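Local coordinates for acetaldehyde dehydrogenase (Acetylating) (Geobacillus thermoglucosidasius, PDB 5J78), which probably catalyses the reversible NAD-dependent, coenzyme A-acylating oxidation of acetaldehyde to acetyl-CoA, as other acetylating aldehyde dehydrogenases do, at residues 392-406 and 410-424. Numbering follows the deposited sequence.
Sequences LGHTVGIHAEDEKVI and TIDKPAGRIVVNAGT. With ACT (acetate ion), chain E.
Arg417 bends at chi2 and chi3 (127° and -60°), which folds its guanidinium back to the carbonyl of His394. NE and NH2 meet that one oxygen side-on, with NH2 2.9 Å from His394 O. The backbone N of Arg417 also donates to it, nearly in line with the carbonyl bond. Three N-H groups thus grip one buried oxygen, where the chain turns a corner. NH2 also bonds Gly442 O, and NH1 bonds Asn454 OD1. An alanine in place of Arg417 would probably cost His394 O two of its three donors and leave Gly442 O and Asn454 OD1 without this partner. Past the corner the pairing continues to Gly393 and Ala415, and Gly416 N donates to Gly393 O.

Strands 395-399 and 417-420 run parallel. Val419 N donates to Val396 O at 2.9 Å, and Ile398 N to Val419 O at 3.0 Å. Val396 CG2 lies 3.8 Å from Ile418 CG2, and Ile398 packs alongside Val420 on the same face. Helix 403-410 packs on this face through Ile406, whose CD1 is 4.0 Å from Val420 CG1.

At the far end the Asn421 amide imitates a backbone pair. OD1 takes Ala400 N on an in-plane lone pair (2.9 Å), and ND2 gives to Ala400 O (2.9 Å). This is a beta-alpha-beta crossover of the parallel catalytic-domain sheet, which continues into a strand of the second subunit. The chemistry implies a backbone ladder supplemented by side chains: a cationic guanidinium at the His394 corner, a neutral amide beyond the last strand bond.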
ATOM      1  N   LEU A 392      22.546  14.367  11.823  1.00 22.30           N
ATOM      2  CA  LEU A 392      22.641  13.564  13.052  1.00 24.15           C
ATOM      3  C   LEU A 392      23.249  12.174  12.845  1.00 13.47           C
ATOM      4  O   LEU A 392      22.897  11.443  11.917  1.00 18.27           O
ATOM      5  CB  LEU A 392      21.266  13.412  13.705  1.00 21.97           C
ATOM      6  CG  LEU A 392      20.724  14.677  14.389  1.00 16.23           C
ATOM      7  CD1 LEU A 392      19.241  14.498  14.699  1.00 28.52           C
ATOM      8  CD2 LEU A 392      21.499  15.019  15.639  1.00 24.14           C
ATOM      9  N   GLY A 393      24.159  11.825  13.743  1.00 12.05           N
ATOM     10  CA  GLY A 393      24.805  10.530  13.738  1.00 13.96           C
ATOM     11  C   GLY A 393      25.984  10.445  12.791  1.00 19.23           C
ATOM     12  O   GLY A 393      26.676   9.440  12.795  1.00 15.07           O
ATOM     13  N   HIS A 394      26.240  11.483  11.991  1.00 19.44           N
ATOM     14  CA  HIS A 394      27.244  11.329  10.932  1.00 17.37           C
ATOM     15  C   HIS A 394      28.648  11.679  11.414  1.00 17.53           C
ATOM     16  O   HIS A 394      29.339  10.806  11.958  1.00 20.83           O
ATOM     17  CB  HIS A 394      26.841  12.147   9.712  1.00 18.01           C
ATOM     18  CG  HIS A 394      27.486  11.681   8.451  1.00 18.55           C
ATOM     19  ND1 HIS A 394      28.846  11.739   8.251  1.00 20.17           N
ATOM     20  CD2 HIS A 394      26.964  11.113   7.339  1.00 20.37           C
ATOM     21  CE1 HIS A 394      29.136  11.263   7.056  1.00 18.36           C
ATOM     22  NE2 HIS A 394      28.011  10.871   6.481  1.00 18.29           N
ATOM     23  N   THR A 395      29.063  12.940  11.248  1.00 15.71           N
ATOM     24  CA  THR A 395      30.432  13.358  11.550  1.00 22.33           C
ATOM     25  C   THR A 395      30.484  14.764  12.129  1.00 15.71           C
ATOM     26  O   THR A 395      29.697  15.622  11.746  1.00 18.66           O
ATOM     27  CB  THR A 395      31.296  13.311  10.290  1.00 17.64           C
ATOM     28  OG1 THR A 395      31.182  12.023   9.694  1.00 18.58           O
ATOM     29  CG2 THR A 395      32.763  13.567  10.597  1.00 18.35           C
ATOM     30  N   VAL A 396      31.386  14.968  13.087  1.00 21.36           N
ATOM     31  CA  VAL A 396      31.777  16.310  13.523  1.00 14.57           C
ATOM     32  C   VAL A 396      33.297  16.442  13.522  1.00 21.70           C
ATOM     33  O   VAL A 396      34.025  15.439  13.469  1.00 20.48           O
ATOM     34  CB  VAL A 396      31.261  16.656  14.952  1.00 19.76           C
ATOM     35  CG1 VAL A 396      29.749  16.754  14.984  1.00 18.96           C
ATOM     36  CG2 VAL A 396      31.745  15.649  15.951  1.00 21.40           C
ATOM     37  N   GLY A 397      33.774  17.683  13.588  1.00 18.82           N
ATOM     38  CA  GLY A 397      35.194  17.958  13.707  1.00 18.03           C
ATOM     39  C   GLY A 397      35.527  19.009  14.755  1.00 20.45           C
ATOM     40  O   GLY A 397      34.694  19.852  15.118  1.00 23.23           O
ATOM     41  N   ILE A 398      36.761  18.948  15.243  1.00 18.44           N
ATOM     42  CA  ILE A 398      37.303  20.005  16.094  1.00 19.50           C
ATOM     43  C   ILE A 398      38.803  20.144  15.852  1.00 28.63           C
ATOM     44  O   ILE A 398      39.501  19.137  15.696  1.00 20.94           O
ATOM     45  CB  ILE A 398      37.037  19.730  17.606  1.00 26.26           C
ATOM     46  CG1 ILE A 398      37.790  20.740  18.477  1.00 26.29           C
ATOM     47  CG2 ILE A 398      37.447  18.295  17.984  1.00 18.89           C
ATOM     48  CD1 ILE A 398      37.412  20.701  19.958  1.00 25.02           C
ATOM     49  N   HIS A 399      39.281  21.393  15.811  1.00 27.64           N
ATOM     50  CA  HIS A 399      40.716  21.688  15.758  1.00 26.69           C
ATOM     51  C   HIS A 399      41.168  22.371  17.035  1.00 26.09           C
ATOM     52  O   HIS A 399      40.660  23.435  17.388  1.00 29.02           O
ATOM     53  CB  HIS A 399      41.043  22.561  14.552  1.00 27.78           C
ATOM     54  CG  HIS A 399      40.840  21.857  13.253  1.00 24.96           C
ATOM     55  ND1 HIS A 399      41.823  21.093  12.660  1.00 25.15           N
ATOM     56  CD2 HIS A 399      39.755  21.763  12.455  1.00 16.76           C
ATOM     57  CE1 HIS A 399      41.356  20.579  11.535  1.00 22.11           C
ATOM     58  NE2 HIS A 399      40.101  20.968  11.391  1.00 21.97           N
ATOM     59  N   ALA A 400      42.144  21.770  17.712  1.00 24.92           N
ATOM     60  CA  ALA A 400      42.509  22.227  19.047  1.00 32.96           C
ATOM     61  C   ALA A 400      43.772  21.540  19.536  1.00 30.06           C
ATOM     62  O   ALA A 400      44.068  20.432  19.121  1.00 30.96           O
ATOM     63  CB  ALA A 400      41.351  21.978  20.014  1.00 21.55           C
ATOM     64  N   GLU A 401      44.537  22.211  20.398  1.00 40.44           N
ATOM     65  CA  GLU A 401      45.696  21.576  21.031  1.00 38.61           C
ATOM     66  C   GLU A 401      45.482  21.390  22.536  1.00 35.41           C
ATOM     67  O   GLU A 401      46.272  20.736  23.217  1.00 33.05           O
ATOM     68  CB  GLU A 401      46.957  22.399  20.759  1.00 50.55           C
ATOM     69  CG  GLU A 401      47.311  22.493  19.270  1.00 47.51           C
ATOM     70  CD  GLU A 401      47.556  21.131  18.627  1.00 49.75           C
ATOM     71  OE1 GLU A 401      47.922  20.178  19.351  1.00 56.99           O
ATOM     72  OE2 GLU A 401      47.380  21.010  17.393  1.00 52.70           O
ATOM     73  N   ASP A 402      44.397  21.957  23.038  1.00 33.34           N
ATOM     74  CA  ASP A 402      44.023  21.829  24.437  1.00 39.96           C
ATOM     75  C   ASP A 402      43.263  20.515  24.629  1.00 32.97           C
ATOM     76  O   ASP A 402      42.086  20.424  24.282  1.00 35.31           O
ATOM     77  CB  ASP A 402      43.174  23.037  24.860  1.00 36.36           C
ATOM     78  CG  ASP A 402      42.923  23.091  26.358  1.00 50.40           C
ATOM     79  OD1 ASP A 402      42.871  22.027  27.006  1.00 46.41           O
ATOM     80  OD2 ASP A 402      42.756  24.211  26.885  1.00 54.84           O
ATOM     81  N   GLU A 403      43.949  19.507  25.166  1.00 39.66           N
ATOM     82  CA  GLU A 403      43.384  18.167  25.364  1.00 39.91           C
ATOM     83  C   GLU A 403      42.108  18.132  26.207  1.00 44.23           C
ATOM     84  O   GLU A 403      41.218  17.319  25.951  1.00 35.92           O
ATOM     85  CB  GLU A 403      44.426  17.266  26.015  1.00 39.78           C
ATOM     86  CG  GLU A 403      43.915  15.863  26.427  1.00 44.82           C
ATOM     87  CD  GLU A 403      43.441  15.033  25.243  1.00 54.76           C
ATOM     88  OE1 GLU A 403      43.882  15.293  24.102  1.00 44.76           O
ATOM     89  OE2 GLU A 403      42.624  14.116  25.455  1.00 63.24           O
ATOM     90  N   LYS A 404      42.006  19.000  27.210  1.00 34.38           N
ATOM     91  CA  LYS A 404      40.858  18.966  28.106  1.00 39.85           C
ATOM     92  C   LYS A 404      39.641  19.537  27.413  1.00 38.74           C
ATOM     93  O   LYS A 404      38.522  19.073  27.627  1.00 31.82           O
ATOM     94  CB  LYS A 404      41.151  19.721  29.410  1.00 40.51           C
ATOM     95  CG  LYS A 404      42.180  19.015  30.325  1.00 67.48           C
ATOM     96  CD  LYS A 404      41.770  17.572  30.722  1.00 59.72           C
ATOM     97  CE  LYS A 404      42.915  16.792  31.372  1.00 65.92           C
ATOM     98  NZ  LYS A 404      43.126  15.463  30.721  1.00 56.92           N
ATOM     99  N   VAL A 405      39.865  20.535  26.570  1.00 34.57           N
ATOM    100  CA  VAL A 405      38.803  21.069  25.728  1.00 30.39           C
ATOM    101  C   VAL A 405      38.297  20.006  24.737  1.00 29.93           C
ATOM    102  O   VAL A 405      37.082  19.838  24.544  1.00 27.94           O
ATOM    103  CB  VAL A 405      39.287  22.305  24.972  1.00 30.15           C
ATOM    104  CG1 VAL A 405      38.186  22.836  24.051  1.00 36.51           C
ATOM    105  CG2 VAL A 405      39.732  23.378  25.989  1.00 32.47           C
ATOM    106  N   ILE A 406      39.237  19.298  24.122  1.00 23.29           N
ATOM    107  CA  ILE A 406      38.910  18.224  23.197  1.00 36.78           C
ATOM    108  C   ILE A 406      38.021  17.195  23.897  1.00 28.72           C
ATOM    109  O   ILE A 406      36.930  16.890  23.430  1.00 30.88           O
ATOM    110  CB  ILE A 406      40.175  17.543  22.664  1.00 25.04           C
ATOM    111  CG1 ILE A 406      40.956  18.499  21.758  1.00 25.92           C
ATOM    112  CG2 ILE A 406      39.819  16.306  21.866  1.00 31.97           C
ATOM    113  CD1 ILE A 406      42.358  17.986  21.401  1.00 32.30           C
ATOM    114  N   THR A 410      34.012  16.783  22.778  1.00 20.83           N
ATOM    115  CA  THR A 410      33.700  15.599  21.997  1.00 22.42           C
ATOM    116  C   THR A 410      32.756  14.599  22.687  1.00 37.33           C
ATOM    117  O   THR A 410      32.042  13.873  22.002  1.00 31.32           O
ATOM    118  CB  THR A 410      34.992  14.843  21.606  1.00 28.38           C
ATOM    119  OG1 THR A 410      35.745  14.509  22.782  1.00 26.72           O
ATOM    120  CG2 THR A 410      35.852  15.692  20.656  1.00 30.18           C
ATOM    121  N   ILE A 411      32.728  14.570  24.017  1.00 26.15           N
ATOM    122  CA  ILE A 411      32.062  13.470  24.730  1.00 23.53           C
ATOM    123  C   ILE A 411      30.563  13.344  24.385  1.00 31.29           C
ATOM    124  O   ILE A 411      30.052  12.228  24.277  1.00 34.49           O
ATOM    125  CB  ILE A 411      32.229  13.601  26.264  1.00 26.90           C
ATOM    126  CG1 ILE A 411      31.611  12.382  26.995  1.00 36.86           C
ATOM    127  CG2 ILE A 411      31.587  14.899  26.771  1.00 34.10           C
ATOM    128  CD1 ILE A 411      32.314  11.053  26.738  1.00 30.90           C
ATOM    129  N   ASP A 412      29.874  14.464  24.170  1.00 21.00           N
ATOM    130  CA  ASP A 412      28.420  14.439  23.959  1.00 29.37           C
ATOM    131  C   ASP A 412      27.940  14.758  22.536  1.00 30.01           C
ATOM    132  O   ASP A 412      26.773  15.104  22.338  1.00 41.96           O
ATOM    133  CB  ASP A 412      27.746  15.410  24.933  1.00 29.64           C
ATOM    134  CG  ASP A 412      28.148  16.865  24.691  1.00 58.24           C
ATOM    135  OD1 ASP A 412      29.098  17.107  23.912  1.00 49.62           O
ATOM    136  OD2 ASP A 412      27.526  17.769  25.293  1.00 59.07           O
ATOM    137  N   LYS A 413      28.798  14.614  21.538  1.00 29.00           N
ATOM    138  CA  LYS A 413      28.370  14.899  20.172  1.00 28.50           C
ATOM    139  C   LYS A 413      27.741  13.652  19.540  1.00 25.84           C
ATOM    140  O   LYS A 413      28.351  12.589  19.544  1.00 20.66           O
ATOM    141  CB  LYS A 413      29.550  15.403  19.337  1.00 24.52           C
ATOM    142  CG  LYS A 413      30.129  16.730  19.838  1.00 27.54           C
ATOM    143  CD  LYS A 413      29.124  17.870  19.765  1.00 30.12           C
ATOM    144  CE  LYS A 413      29.693  19.160  20.362  1.00 30.25           C
ATOM    145  NZ  LYS A 413      29.814  19.093  21.834  1.00 30.59           N
ATOM    146  N   PRO A 414      26.511  13.781  19.007  1.00 17.03           N
ATOM    147  CA  PRO A 414      25.825  12.661  18.355  1.00 28.96           C
ATOM    148  C   PRO A 414      26.323  12.477  16.934  1.00 22.38           C
ATOM    149  O   PRO A 414      25.667  12.879  15.967  1.00 24.61           O
ATOM    150  CB  PRO A 414      24.361  13.093  18.383  1.00 24.91           C
ATOM    151  CG  PRO A 414      24.453  14.591  18.224  1.00 19.81           C
ATOM    152  CD  PRO A 414      25.634  14.960  19.096  1.00 24.39           C
ATOM    153  N   ALA A 415      27.507  11.892  16.834  1.00 20.24           N
ATOM    154  CA  ALA A 415      28.129  11.593  15.560  1.00 19.69           C
ATOM    155  C   ALA A 415      28.949  10.326  15.725  1.00 21.64           C
ATOM    156  O   ALA A 415      29.641  10.164  16.726  1.00 19.84           O
ATOM    157  CB  ALA A 415      29.023  12.787  15.084  1.00 18.30           C
ATOM    158  N   GLY A 416      28.871   9.421  14.755  1.00 17.03           N
ATOM    159  CA  GLY A 416      29.656   8.206  14.817  1.00 19.40           C
ATOM    160  C   GLY A 416      31.150   8.406  14.591  1.00 16.38           C
ATOM    161  O   GLY A 416      31.979   7.599  15.048  1.00 18.16           O
ATOM    162  N   ARG A 417      31.484   9.463  13.856  1.00 15.63           N
ATOM    163  CA  ARG A 417      32.872   9.840  13.576  1.00 20.89           C
ATOM    164  C   ARG A 417      33.130  11.221  14.166  1.00 17.33           C
ATOM    165  O   ARG A 417      32.555  12.185  13.697  1.00 20.40           O
ATOM    166  CB  ARG A 417      33.149   9.872  12.063  1.00 20.68           C
ATOM    167  CG  ARG A 417      33.241   8.488  11.369  1.00 15.73           C
ATOM    168  CD  ARG A 417      32.321   8.422  10.188  1.00 15.19           C
ATOM    169  NE  ARG A 417      30.950   8.632  10.640  1.00 15.81           N
ATOM    170  CZ  ARG A 417      30.091   7.661  10.937  1.00 14.67           C
ATOM    171  NH1 ARG A 417      30.409   6.374  10.758  1.00 15.52           N
ATOM    172  NH2 ARG A 417      28.888   7.980  11.376  1.00 14.97           N
ATOM    173  N   ILE A 418      33.996  11.304  15.175  1.00 15.35           N
ATOM    174  CA  ILE A 418      34.291  12.554  15.861  1.00 20.01           C
ATOM    175  C   ILE A 418      35.772  12.852  15.587  1.00 25.44           C
ATOM    176  O   ILE A 418      36.674  12.293  16.214  1.00 18.11           O
ATOM    177  CB  ILE A 418      33.969  12.474  17.365  1.00 19.34           C
ATOM    178  CG1 ILE A 418      32.465  12.228  17.571  1.00 19.04           C
ATOM    179  CG2 ILE A 418      34.323  13.786  18.070  1.00 19.16           C
ATOM    180  CD1 ILE A 418      32.057  11.855  19.004  1.00 20.45           C
ATOM    181  N   VAL A 419      36.000  13.700  14.588  1.00 16.87           N
ATOM    182  CA  VAL A 419      37.334  13.840  13.985  1.00 21.81           C
ATOM    183  C   VAL A 419      38.113  14.969  14.663  1.00 23.41           C
ATOM    184  O   VAL A 419      37.632  16.091  14.742  1.00 21.09           O
ATOM    185  CB  VAL A 419      37.230  14.113  12.449  1.00 24.09           C
ATOM    186  CG1 VAL A 419      38.598  14.284  11.820  1.00 22.13           C
ATOM    187  CG2 VAL A 419      36.495  12.972  11.753  1.00 20.32           C
ATOM    188  N   VAL A 420      39.311  14.661  15.152  1.00 19.28           N
ATOM    189  CA  VAL A 420      40.153  15.648  15.824  1.00 27.21           C
ATOM    190  C   VAL A 420      41.397  15.952  14.983  1.00 26.82           C
ATOM    191  O   VAL A 420      42.170  15.048  14.612  1.00 23.37           O
ATOM    192  CB  VAL A 420      40.597  15.167  17.235  1.00 27.47           C
ATOM    193  CG1 VAL A 420      41.363  16.268  17.963  1.00 24.40           C
ATOM    194  CG2 VAL A 420      39.380  14.758  18.052  1.00 24.60           C
ATOM    195  N   ASN A 421      41.573  17.234  14.693  1.00 22.04           N
ATOM    196  CA  ASN A 421      42.768  17.724  13.998  1.00 24.23           C
ATOM    197  C   ASN A 421      43.034  16.968  12.712  1.00 24.00           C
ATOM    198  O   ASN A 421      44.128  16.432  12.499  1.00 22.09           O
ATOM    199  CB  ASN A 421      43.989  17.642  14.917  1.00 20.22           C
ATOM    200  CG  ASN A 421      43.912  18.637  16.078  1.00 22.55           C
ATOM    201  OD1 ASN A 421      43.222  19.652  15.994  1.00 24.92           O
ATOM    202  ND2 ASN A 421      44.621  18.343  17.167  1.00 23.53           N
ATOM    203  N   ALA A 422      42.001  16.908  11.876  1.00 20.71           N
ATOM    204  CA  ALA A 422      42.100  16.351  10.537  1.00 24.11           C
ATOM    205  C   ALA A 422      40.958  16.892   9.699  1.00 18.54           C
ATOM    206  O   ALA A 422      40.004  17.478  10.221  1.00 18.76           O
ATOM    207  CB  ALA A 422      42.080  14.814  10.568  1.00 24.44           C
ATOM    208  N   GLY A 423      41.053  16.726   8.389  1.00 18.21           N
ATOM    209  CA  GLY A 423      39.953  17.127   7.535  1.00 24.39           C
ATOM    210  C   GLY A 423      38.851  16.108   7.734  1.00 23.30           C
ATOM    211  O   GLY A 423      39.117  14.909   7.866  1.00 19.29           O
ATOM    212  N   THR A 424      37.607  16.560   7.763  1.00 26.82           N
ATOM    213  CA  THR A 424      36.539  15.651   8.121  1.00 22.11           C
ATOM    214  C   THR A 424      36.194  14.723   6.963  1.00 27.74           C
ATOM    215  O   THR A 424      35.742  13.595   7.195  1.00 20.66           O
ATOM    216  CB  THR A 424      35.298  16.411   8.595  1.00 21.82           C
ATOM    217  OG1 THR A 424      34.875  17.348   7.598  1.00 18.04           O
ATOM    218  CG2 THR A 424      35.614  17.143   9.903  1.00 19.28           C
TER
HETATM  219  C   ACT E1001      30.457   9.475   3.349  1.00 34.60           C
HETATM  220  O   ACT E1001      29.369   9.259   3.913  1.00 35.01           O
HETATM  221  OXT ACT E1001      31.065  10.509   3.722  1.00 34.90           O
HETATM  222  CH3 ACT E1001      30.989   8.546   2.297  1.00 29.10           C
HETATM  223  O   HOH W   1      38.300  19.545   9.744  1.00 22.54           O
HETATM  224  O   HOH W   2      44.571  21.234  13.634  1.00 29.69           O